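Local coordinates for vascular protein tyrosine phosphatase 1 (Rattus norvegicus, PDB 3I36) that probably hydrolyses phosphotyrosine in proteins to tyrosine and phosphate, this chain being the catalytic domain of a receptor-type tyrosine phosphatase, at residues 107-112 with 260-265; 215-220 with 300-305; 156-161 with 202-207. All coordinates share one frame; numbering follows the deposited sequence. Where two conformers were deposited one is given.

Interaction 1: residues 107-112 with 260-265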
loop_
_atom_site.group_PDB
_atom_site.type_symbol
_atom_site.label_atom_id
_atom_site.label_comp_id
_atom_site.label_asym_id
_atom_site.label_seq_id
_atom_site.Cartn_x
_atom_site.Cartn_y
_atom_site.Cartn_z
ATOM N N GLY A 107 -2.174 -4.523 9.303
ATOM C CA GLY A 107 -2.601 -5.636 8.503
ATOM C C GLY A 107 -3.448 -6.508 9.395
ATOM O O GLY A 107 -3.844 -6.129 10.503
ATOM N N TYR A 108 -3.717 -7.698 8.910
ATOM C CA TYR A 108 -4.484 -8.643 9.691
ATOM C C TYR A 108 -3.790 -8.971 11.016
ATOM O O TYR A 108 -4.438 -9.093 12.049
ATOM C CB TYR A 108 -4.692 -9.908 8.880
ATOM C CG TYR A 108 -5.574 -10.897 9.589
ATOM C CD1 TYR A 108 -6.946 -10.731 9.596
ATOM C CD2 TYR A 108 -5.034 -11.988 10.246
ATOM C CE1 TYR A 108 -7.767 -11.626 10.243
ATOM C CE2 TYR A 108 -5.858 -12.917 10.885
ATOM C CZ TYR A 108 -7.216 -12.717 10.880
ATOM O OH TYR A 108 -8.048 -13.605 11.514
ATOM N N HIS A 109 -2.467 -9.078 10.982
ATOM C CA HIS A 109 -1.702 -9.561 12.127
ATOM C C HIS A 109 -1.180 -8.504 13.085
ATOM O O HIS A 109 -1.103 -8.743 14.293
ATOM C CB HIS A 109 -0.573 -10.465 11.652
ATOM C CG HIS A 109 -1.073 -11.686 10.957
ATOM N ND1 HIS A 109 -1.159 -11.779 9.586
ATOM C CD2 HIS A 109 -1.576 -12.843 11.447
ATOM C CE1 HIS A 109 -1.665 -12.955 9.258
ATOM N NE2 HIS A 109 -1.927 -13.620 10.369
ATOM N N SER A 110 -0.816 -7.337 12.575
ATOM C CA SER A 110 -0.254 -6.346 13.470
ATOM C C SER A 110 -0.423 -4.948 12.927
ATOM O O SER A 110 -0.681 -4.746 11.744
ATOM C CB SER A 110 1.230 -6.604 13.696
ATOM O OG SER A 110 1.976 -5.858 12.737
ATOM N N LYS A 111 -0.260 -3.991 13.826
ATOM C CA LYS A 111 -0.498 -2.597 13.539
ATOM C C LYS A 111 0.526 -2.083 12.535
ATOM O O LYS A 111 0.337 -1.048 11.914
ATOM C CB LYS A 111 -0.403 -1.808 14.848
ATOM C CG LYS A 111 -0.788 -0.345 14.751
ATOM C CD LYS A 111 -0.758 0.326 16.125
ATOM C CE LYS A 111 0.637 0.800 16.502
ATOM N NZ LYS A 111 0.609 1.631 17.745
ATOM N N LYS A 112 1.627 -2.801 12.374
ATOM C CA LYS A 112 2.661 -2.310 11.467
ATOM C C LYS A 112 2.962 -3.271 10.327
ATOM O O LYS A 112 4.079 -3.297 9.799
ATOM C CB LYS A 112 3.935 -1.999 12.245
ATOM C CG LYS A 112 3.807 -0.858 13.239
ATOM C CD LYS A 112 5.176 -0.521 13.825
ATOM C CE LYS A 112 5.164 0.797 14.574
ATOM N NZ LYS A 112 6.506 1.099 15.141
ATOM N N LEU A 260 -8.540 -8.739 3.974
ATOM C CA LEU A 260 -9.779 -9.468 3.759
ATOM C C LEU A 260 -9.509 -10.936 3.536
ATOM O O LEU A 260 -10.250 -11.789 4.013
ATOM C CB LEU A 260 -10.503 -8.910 2.544
ATOM C CG LEU A 260 -11.204 -7.605 2.882
ATOM C CD1 LEU A 260 -11.521 -6.870 1.601
ATOM C CD2 LEU A 260 -12.462 -7.920 3.699
ATOM N N ILE A 261 -8.457 -11.244 2.787
ATOM C CA ILE A 261 -8.168 -12.649 2.517
ATOM C C ILE A 261 -7.838 -13.373 3.808
ATOM O O ILE A 261 -8.338 -14.473 4.060
ATOM C CB ILE A 261 -7.034 -12.813 1.495
ATOM C CG1 ILE A 261 -7.504 -12.310 0.115
ATOM C CG2 ILE A 261 -6.564 -14.263 1.449
ATOM C CD1 ILE A 261 -6.367 -12.176 -0.915
ATOM N N TYR A 262 -7.020 -12.756 4.653
ATOM C CA TYR A 262 -6.730 -13.394 5.935
ATOM C C TYR A 262 -8.003 -13.611 6.736
ATOM O O TYR A 262 -8.206 -14.668 7.322
ATOM C CB TYR A 262 -5.796 -12.545 6.758
ATOM C CG TYR A 262 -4.345 -12.715 6.406
ATOM C CD1 TYR A 262 -3.711 -13.939 6.569
ATOM C CD2 TYR A 262 -3.599 -11.639 5.948
ATOM C CE1 TYR A 262 -2.374 -14.092 6.265
ATOM C CE2 TYR A 262 -2.258 -11.774 5.649
ATOM C CZ TYR A 262 -1.648 -13.004 5.807
ATOM O OH TYR A 262 -0.311 -13.133 5.521
ATOM N N GLN A 263 -8.843 -12.585 6.767
ATOM C CA GLN A 263 -10.114 -12.599 7.480
ATOM C C GLN A 263 -10.956 -13.780 7.006
ATOM O O GLN A 263 -11.500 -14.550 7.787
ATOM C CB GLN A 263 -10.852 -11.305 7.137
ATOM C CG GLN A 263 -11.397 -10.506 8.296
ATOM C CD GLN A 263 -11.788 -9.095 7.871
ATOM O OE1 GLN A 263 -12.400 -8.894 6.818
ATOM N NE2 GLN A 263 -11.436 -8.115 8.687
ATOM N N ILE A 264 -11.090 -13.876 5.683
ATOM C CA ILE A 264 -11.857 -14.950 5.068
ATOM C C ILE A 264 -11.256 -16.294 5.456
ATOM O O ILE A 264 -11.956 -17.205 5.887
ATOM C CB ILE A 264 -11.832 -14.828 3.525
ATOM C CG1 ILE A 264 -12.773 -13.718 3.060
ATOM C CG2 ILE A 264 -12.210 -16.163 2.869
ATOM C CD1 ILE A 264 -12.540 -13.322 1.603
ATOM N N GLU A 265 -9.948 -16.411 5.297
ATOM C CA GLU A 265 -9.254 -17.670 5.550
ATOM C C GLU A 265 -9.332 -18.063 7.021
ATOM O O GLU A 265 -9.563 -19.216 7.346
ATOM C CB GLU A 265 -7.790 -17.549 5.114
ATOM C CG GLU A 265 -7.657 -17.567 3.618
ATOM C CD GLU A 265 -6.236 -17.355 3.131
ATOM O OE1 GLU A 265 -5.360 -16.999 3.946
ATOM O OE2 GLU A 265 -6.017 -17.549 1.922
#
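Tyr108 and Tyr262 meet through a ring face and a methylene. Tyr262 CB sits over one face of the Tyr108 ring, 3.6 Å from the centroid, in a CH-pi contact. Tyr262 CB lies towards the rim, 3.3 Å from Tyr108 CG. The two rings are almost parallel, with planes 20° apart, but slid so far that they barely overlap.

The Tyr262 ring offers one face to His109. The His109 edge comes in at CE1, 3.3 Å from Tyr262 CE1, with the planes at 84°. This is an edge-to-face pair, with centroids 4.5 Å apart. His109 ND1 lies at the edge of the Tyr108 ring, in its plane, while Tyr108 CD2 covers the centre of one His109 face, so three rings form an aromatic cluster.

The cluster joins the turn between neighbouring antiparallel strands 102-105 and 114-117 to helix 249-267. In the tyrosine phosphatase fold this helix leaves the phosphate-binding loop, and the contact lies near its far end. CG of Tyr108 is anti to the backbone N (chi1 -176°), which carries the ring across to the helix. There Tyr108 CE1 also reaches Gln263 CA at 3.8 Å, and the hydroxyl bonds to Glu267. Outside the two segments, Arg224 makes a cation-pi contact with Tyr262. In the turn, Ser110 OG accepts from Lys112 N at 3.1 Å, an ST turn, and also bonds to Asp113.

Interaction 2: residues 215-220 with 300-305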
loop_
_atom_site.group_PDB
_atom_site.type_symbol
_atom_site.label_atom_id
_atom_site.label_comp_id
_atom_site.label_asym_id
_atom_site.label_seq_id
_atom_site.Cartn_x
_atom_site.Cartn_y
_atom_site.Cartn_z
ATOM N N ASP A 215 -10.394 -4.952 -14.457
ATOM C CA ASP A 215 -11.628 -5.582 -14.927
ATOM C C ASP A 215 -11.973 -6.843 -14.145
ATOM O O ASP A 215 -13.144 -7.180 -13.974
ATOM C CB ASP A 215 -11.510 -5.924 -16.413
ATOM C CG ASP A 215 -11.414 -4.695 -17.284
ATOM O OD1 ASP A 215 -11.983 -3.646 -16.902
ATOM O OD2 ASP A 215 -10.772 -4.783 -18.352
ATOM N N THR A 216 -10.945 -7.540 -13.676
ATOM C CA THR A 216 -11.130 -8.754 -12.898
ATOM C C THR A 216 -10.290 -8.643 -11.649
ATOM O O THR A 216 -9.421 -7.778 -11.556
ATOM C CB THR A 216 -10.697 -10.020 -13.665
ATOM O OG1 THR A 216 -9.296 -9.957 -13.943
ATOM C CG2 THR A 216 -11.477 -10.158 -14.965
ATOM N N THR A 217 -10.545 -9.525 -10.690
ATOM C CA THR A 217 -9.871 -9.436 -9.405
ATOM C C THR A 217 -8.774 -10.481 -9.294
ATOM O O THR A 217 -7.910 -10.379 -8.439
ATOM C CB THR A 217 -10.856 -9.656 -8.253
ATOM O OG1 THR A 217 -11.424 -10.961 -8.374
ATOM C CG2 THR A 217 -11.975 -8.616 -8.290
ATOM N N ASP A 218 -8.808 -11.493 -10.156
ATOM C CA ASP A 218 -7.915 -12.630 -9.978
ATOM C C ASP A 218 -6.439 -12.246 -10.053
ATOM O O ASP A 218 -5.631 -12.751 -9.280
ATOM C CB ASP A 218 -8.244 -13.772 -10.956
ATOM C CG ASP A 218 -8.404 -13.297 -12.382
ATOM O OD1 ASP A 218 -8.089 -12.124 -12.670
ATOM O OD2 ASP A 218 -8.849 -14.108 -13.223
ATOM N N LEU A 219 -6.090 -11.348 -10.965
ATOM C CA LEU A 219 -4.687 -11.014 -11.151
ATOM C C LEU A 219 -4.143 -10.294 -9.929
ATOM O O LEU A 219 -3.058 -10.619 -9.440
ATOM C CB LEU A 219 -4.477 -10.171 -12.402
ATOM C CG LEU A 219 -4.658 -11.005 -13.674
ATOM C CD1 LEU A 219 -4.718 -10.119 -14.904
ATOM C CD2 LEU A 219 -3.523 -12.011 -13.777
ATOM N N LEU A 220 -4.888 -9.313 -9.428
ATOM C CA LEU A 220 -4.423 -8.606 -8.257
ATOM C C LEU A 220 -4.374 -9.553 -7.065
ATOM O O LEU A 220 -3.473 -9.469 -6.228
ATOM C CB LEU A 220 -5.311 -7.409 -7.956
ATOM C CG LEU A 220 -4.812 -6.478 -6.854
ATOM C CD1 LEU A 220 -3.466 -5.870 -7.232
ATOM C CD2 LEU A 220 -5.829 -5.394 -6.628
ATOM N N VAL A 300 -13.701 -9.945 -2.536
ATOM C CA VAL A 300 -14.261 -10.855 -1.555
ATOM C C VAL A 300 -15.201 -11.842 -2.212
ATOM O O VAL A 300 -15.146 -13.038 -1.939
ATOM C CB VAL A 300 -15.021 -10.105 -0.443
ATOM C CG1 VAL A 300 -15.712 -11.092 0.479
ATOM C CG2 VAL A 300 -14.066 -9.217 0.336
ATOM N N LEU A 301 -16.074 -11.344 -3.081
ATOM C CA LEU A 301 -17.049 -12.211 -3.728
ATOM C C LEU A 301 -16.337 -13.269 -4.553
ATOM O O LEU A 301 -16.669 -14.458 -4.501
ATOM C CB LEU A 301 -17.992 -11.391 -4.609
ATOM C CG LEU A 301 -19.152 -12.159 -5.228
ATOM C CD1 LEU A 301 -20.088 -12.629 -4.132
ATOM C CD2 LEU A 301 -19.886 -11.279 -6.254
ATOM N N ASP A 302 -15.345 -12.831 -5.313
ATOM C CA ASP A 302 -14.613 -13.734 -6.188
ATOM C C ASP A 302 -13.832 -14.778 -5.393
ATOM O O ASP A 302 -13.762 -15.941 -5.784
ATOM C CB ASP A 302 -13.683 -12.940 -7.102
ATOM C CG ASP A 302 -14.449 -12.062 -8.074
ATOM O OD1 ASP A 302 -15.678 -12.238 -8.181
ATOM O OD2 ASP A 302 -13.829 -11.205 -8.732
ATOM N N ILE A 303 -13.255 -14.357 -4.274
ATOM C CA ILE A 303 -12.501 -15.260 -3.422
ATOM C C ILE A 303 -13.422 -16.317 -2.844
ATOM O O ILE A 303 -13.125 -17.508 -2.879
ATOM C CB ILE A 303 -11.828 -14.489 -2.280
ATOM C CG1 ILE A 303 -10.725 -13.605 -2.849
ATOM C CG2 ILE A 303 -11.297 -15.451 -1.219
ATOM C CD1 ILE A 303 -10.180 -12.602 -1.887
ATOM N N ILE A 304 -14.551 -15.865 -2.318
ATOM C CA ILE A 304 -15.559 -16.754 -1.767
ATOM C C ILE A 304 -16.080 -17.726 -2.826
ATOM O O ILE A 304 -16.150 -18.933 -2.598
ATOM C CB ILE A 304 -16.718 -15.936 -1.181
ATOM C CG1 ILE A 304 -16.265 -15.283 0.129
ATOM C CG2 ILE A 304 -17.937 -16.808 -0.960
ATOM C CD1 ILE A 304 -17.208 -14.211 0.643
ATOM N N ARG A 305 -16.451 -17.191 -3.981
ATOM C CA ARG A 305 -16.889 -18.024 -5.094
ATOM C C ARG A 305 -15.805 -18.991 -5.549
ATOM O O ARG A 305 -16.101 -20.106 -5.972
ATOM C CB ARG A 305 -17.313 -17.161 -6.281
ATOM C CG ARG A 305 -18.633 -16.449 -6.113
ATOM C CD ARG A 305 -18.901 -15.602 -7.341
ATOM N NE ARG A 305 -20.217 -14.971 -7.307
ATOM C CZ ARG A 305 -20.656 -14.117 -8.228
ATOM N NH1 ARG A 305 -19.879 -13.787 -9.253
ATOM N NH2 ARG A 305 -21.871 -13.588 -8.124
HETATM O O HOH W 1 -13.558 -10.457 -11.132
#
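Thr217 of residues 215-220 and Asp302 on helix 290-305 point towards each other, and their side chains are set at a slant. The hydroxyl of Thr217 meets one carboxylate oxygen: Thr217 OG1 donates to Asp302 OD2. The modelled separation of these two atoms, 2.4 Å, is very short, so the exact length is doubtful. The Thr217 methyl lies beside the same oxygen.

The torsions set up the meeting. In Thr217, chi1 of 61° puts OG1 between the backbone N and the carbonyl carbon. In Asp302, CG is anti to its own carbonyl carbon (chi1 -66°), and the carboxylate reaches out from the helix towards the threonine.

A water ties the pair a second time. It donates to Asp302 OD2 at 2.5 Å and accepts from Thr217 N at 3.2 Å. At Asp302 OD2 the directions to the water and to Thr217 OG1 are about 90° apart. The other oxygen, Asp302 OD1, bonds to Gln298 one turn earlier, so both carboxylate oxygens have partners, which probably limits rotation of the group.

In the tyrosine phosphatase fold, residues 215-220 follow the WPD loop, which carries Asp210, a probable substrate-binding residue. They lead into helix 218-231. Residues 300-305 end helix 290-305. The contact therefore joins the start of one helix to the end of another, away from the catalytic centre.

Beside it, Thr216 OG1 donates to Asp218 OD1 at 2.8 Å, on the syn side but tilted out of the carboxylate plane. Thr217 also packs on Phe295 and Cys299. Further along, Leu301 CD2 lies over the Arg305 guanidinium, which forms a salt bridge with Glu32 of helix 28-53.

Interaction 3: residues 156-161 with 202-207; sequences EYWPSK and QFHFTS
Tyr157 and Trp158 both have CG between the backbone N and the carbonyl carbon (chi1 54° and 64°), and both rings reach Gln202. Gln202 comes to meet them as an extended chain, with CG anti to its backbone N (chi1 179°). Its NE2 donates to Tyr157 OH at 2.9 Å, nearly in the amide plane. The same Gln202 NE2 lies over one face of the Trp158 indole, towards the rim, 3.3 Å from CE3. The amide is steeply tilted and meets the indole by NE2, not its face. Glu156 CG covers the opposite indole face. Trp158 CE3 in turn lies over the centre of the Tyr157 ring.

Beyond the amide, Trp158 CH2 approaches His204 CE1 at 3.8 Å, the two rings meeting obliquely. The buried polar ends have partners further out. Tyr157 OH bonds to His243, Gln202 OE1 and His204 ND1 to Arg185, and His204 NE2 to the Thr144 carbonyl.

Residues 156-161 include the YWP of the KCxxYWP motif of tyrosine phosphatases. Strand 196-205 runs on towards the WPD loop. His243 directly precedes Cys244, the probable phosphocysteine nucleophile, consistent with a second shell behind the phosphate-binding loop of the classical phosphatase fold.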
loop_
_atom_site.group_PDB
_atom_site.type_symbol
_atom_site.label_atom_id
_atom_site.label_comp_id
_atom_site.label_asym_id
_atom_site.label_seq_id
_atom_site.Cartn_x
_atom_site.Cartn_y
_atom_site.Cartn_z
ATOM N N GLU A 156 11.268 6.488 -10.737
ATOM C CA GLU A 156 11.852 5.167 -10.830
ATOM C C GLU A 156 12.939 5.140 -9.778
ATOM O O GLU A 156 14.095 5.501 -10.036
ATOM C CB GLU A 156 12.421 4.909 -12.214
ATOM C CG GLU A 156 13.099 3.553 -12.313
ATOM C CD GLU A 156 13.219 3.082 -13.740
ATOM O OE1 GLU A 156 13.852 2.039 -13.969
ATOM O OE2 GLU A 156 12.667 3.755 -14.633
ATOM N N TYR A 157 12.554 4.742 -8.576
ATOM C CA TYR A 157 13.398 4.941 -7.405
ATOM C C TYR A 157 14.330 3.778 -7.193
ATOM O O TYR A 157 15.098 3.769 -6.241
ATOM C CB TYR A 157 12.533 5.098 -6.162
ATOM C CG TYR A 157 11.569 3.957 -5.974
ATOM C CD1 TYR A 157 11.976 2.759 -5.401
ATOM C CD2 TYR A 157 10.252 4.070 -6.407
ATOM C CE1 TYR A 157 11.072 1.702 -5.243
ATOM C CE2 TYR A 157 9.352 3.041 -6.248
ATOM C CZ TYR A 157 9.768 1.860 -5.665
ATOM O OH TYR A 157 8.860 0.844 -5.519
ATOM N N TRP A 158 14.242 2.789 -8.069
ATOM C CA TRP A 158 15.034 1.583 -7.901
ATOM C C TRP A 158 16.092 1.491 -8.987
ATOM O O TRP A 158 15.896 1.999 -10.097
ATOM C CB TRP A 158 14.134 0.353 -7.940
ATOM C CG TRP A 158 13.454 0.155 -9.253
ATOM C CD1 TRP A 158 13.894 -0.603 -10.298
ATOM C CD2 TRP A 158 12.202 0.721 -9.666
ATOM N NE1 TRP A 158 12.991 -0.550 -11.331
ATOM C CE2 TRP A 158 11.947 0.261 -10.970
ATOM C CE3 TRP A 158 11.274 1.577 -9.055
ATOM C CZ2 TRP A 158 10.804 0.629 -11.682
ATOM C CZ3 TRP A 158 10.136 1.931 -9.754
ATOM C CH2 TRP A 158 9.909 1.460 -11.054
ATOM N N PRO A 159 17.215 0.835 -8.672
ATOM C CA PRO A 159 18.307 0.740 -9.644
ATOM C C PRO A 159 18.138 -0.455 -10.562
ATOM O O PRO A 159 17.275 -1.310 -10.345
ATOM C CB PRO A 159 19.537 0.526 -8.759
ATOM C CG PRO A 159 18.999 -0.189 -7.548
ATOM C CD PRO A 159 17.563 0.235 -7.370
ATOM N N SER A 160 18.973 -0.499 -11.592
ATOM C CA SER A 160 19.168 -1.702 -12.383
ATOM C C SER A 160 20.224 -2.537 -11.674
ATOM O O SER A 160 20.489 -2.346 -10.480
ATOM C CB SER A 160 19.673 -1.336 -13.774
ATOM O OG SER A 160 20.956 -0.733 -13.692
ATOM N N LYS A 161 20.842 -3.453 -12.409
ATOM C CA LYS A 161 21.905 -4.275 -11.837
ATOM C C LYS A 161 23.024 -3.405 -11.254
ATOM O O LYS A 161 23.647 -3.768 -10.252
ATOM C CB LYS A 161 22.458 -5.249 -12.879
ATOM N N GLN A 202 10.687 -6.313 -4.887
ATOM C CA GLN A 202 9.732 -5.316 -5.249
ATOM C C GLN A 202 8.750 -5.970 -6.187
ATOM O O GLN A 202 9.129 -6.500 -7.232
ATOM C CB GLN A 202 10.417 -4.171 -5.986
ATOM C CG GLN A 202 9.458 -3.089 -6.429
ATOM C CD GLN A 202 10.058 -2.279 -7.561
ATOM O OE1 GLN A 202 10.761 -2.826 -8.406
ATOM N NE2 GLN A 202 9.794 -0.979 -7.577
ATOM N N PHE A 203 7.491 -5.939 -5.793
ATOM C CA PHE A 203 6.419 -6.483 -6.604
ATOM C C PHE A 203 5.795 -5.321 -7.319
ATOM O O PHE A 203 5.087 -4.514 -6.721
ATOM C CB PHE A 203 5.410 -7.184 -5.711
ATOM C CG PHE A 203 6.008 -8.315 -4.925
ATOM C CD1 PHE A 203 5.949 -9.618 -5.398
ATOM C CD2 PHE A 203 6.675 -8.068 -3.744
ATOM C CE1 PHE A 203 6.509 -10.656 -4.678
ATOM C CE2 PHE A 203 7.240 -9.094 -3.023
ATOM C CZ PHE A 203 7.152 -10.394 -3.487
ATOM N N HIS A 204 6.093 -5.222 -8.602
ATOM C CA HIS A 204 5.624 -4.106 -9.382
ATOM C C HIS A 204 4.422 -4.525 -10.204
ATOM O O HIS A 204 4.557 -5.172 -11.239
ATOM C CB HIS A 204 6.729 -3.582 -10.292
ATOM C CG HIS A 204 6.399 -2.263 -10.909
ATOM N ND1 HIS A 204 7.311 -1.522 -11.625
ATOM C CD2 HIS A 204 5.259 -1.534 -10.878
ATOM C CE1 HIS A 204 6.738 -0.405 -12.039
ATOM N NE2 HIS A 204 5.496 -0.384 -11.589
ATOM N N PHE A 205 3.241 -4.175 -9.709
ATOM C CA PHE A 205 2.007 -4.413 -10.429
ATOM C C PHE A 205 1.913 -3.324 -11.475
ATOM O O PHE A 205 1.687 -2.161 -11.153
ATOM C CB PHE A 205 0.829 -4.295 -9.485
ATOM C CG PHE A 205 -0.443 -4.851 -10.039
ATOM C CD1 PHE A 205 -1.422 -4.006 -10.537
ATOM C CD2 PHE A 205 -0.655 -6.225 -10.071
ATOM C CE1 PHE A 205 -2.604 -4.518 -11.046
ATOM C CE2 PHE A 205 -1.831 -6.744 -10.568
ATOM C CZ PHE A 205 -2.813 -5.886 -11.062
ATOM N N THR A 206 2.094 -3.697 -12.732
ATOM C CA THR A 206 2.186 -2.697 -13.781
ATOM C C THR A 206 0.891 -2.582 -14.562
ATOM O O THR A 206 0.771 -1.738 -15.451
ATOM C CB THR A 206 3.274 -3.077 -14.778
ATOM O OG1 THR A 206 3.020 -4.405 -15.250
ATOM C CG2 THR A 206 4.635 -3.038 -14.114
ATOM N N SER A 207 -0.077 -3.426 -14.230
ATOM C CA SER A 207 -1.240 -3.587 -15.085
ATOM C C SER A 207 -2.535 -3.036 -14.505
ATOM O O SER A 207 -3.609 -3.337 -14.991
ATOM C CB SER A 207 -1.413 -5.057 -15.472
ATOM O OG SER A 207 -1.532 -5.874 -14.326
#

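Overall arrangement
Interaction 3 is buried, interaction 2 partly so, and interaction 1 lies at the surface. Interactions 1 and 3 are on opposite sides of the chain's centre and do not touch. Interaction 2 meets both. Its helix 290-305 packs on helix 249-267 of interaction 1, where Ile261 and Ile264 meet Ile303. Its helix 218-231 packs on strand 196-205 of interaction 3, through Leu220 and Phe205. The chemistry differs with place. Interaction 1 is aromatic, with no hydrogen bond between its segments. Interaction 2 is polar and partly water-mediated. Interaction 3 combines aromatic packing with a direct amide-hydroxyl bond, and lies nearest the catalytic loop.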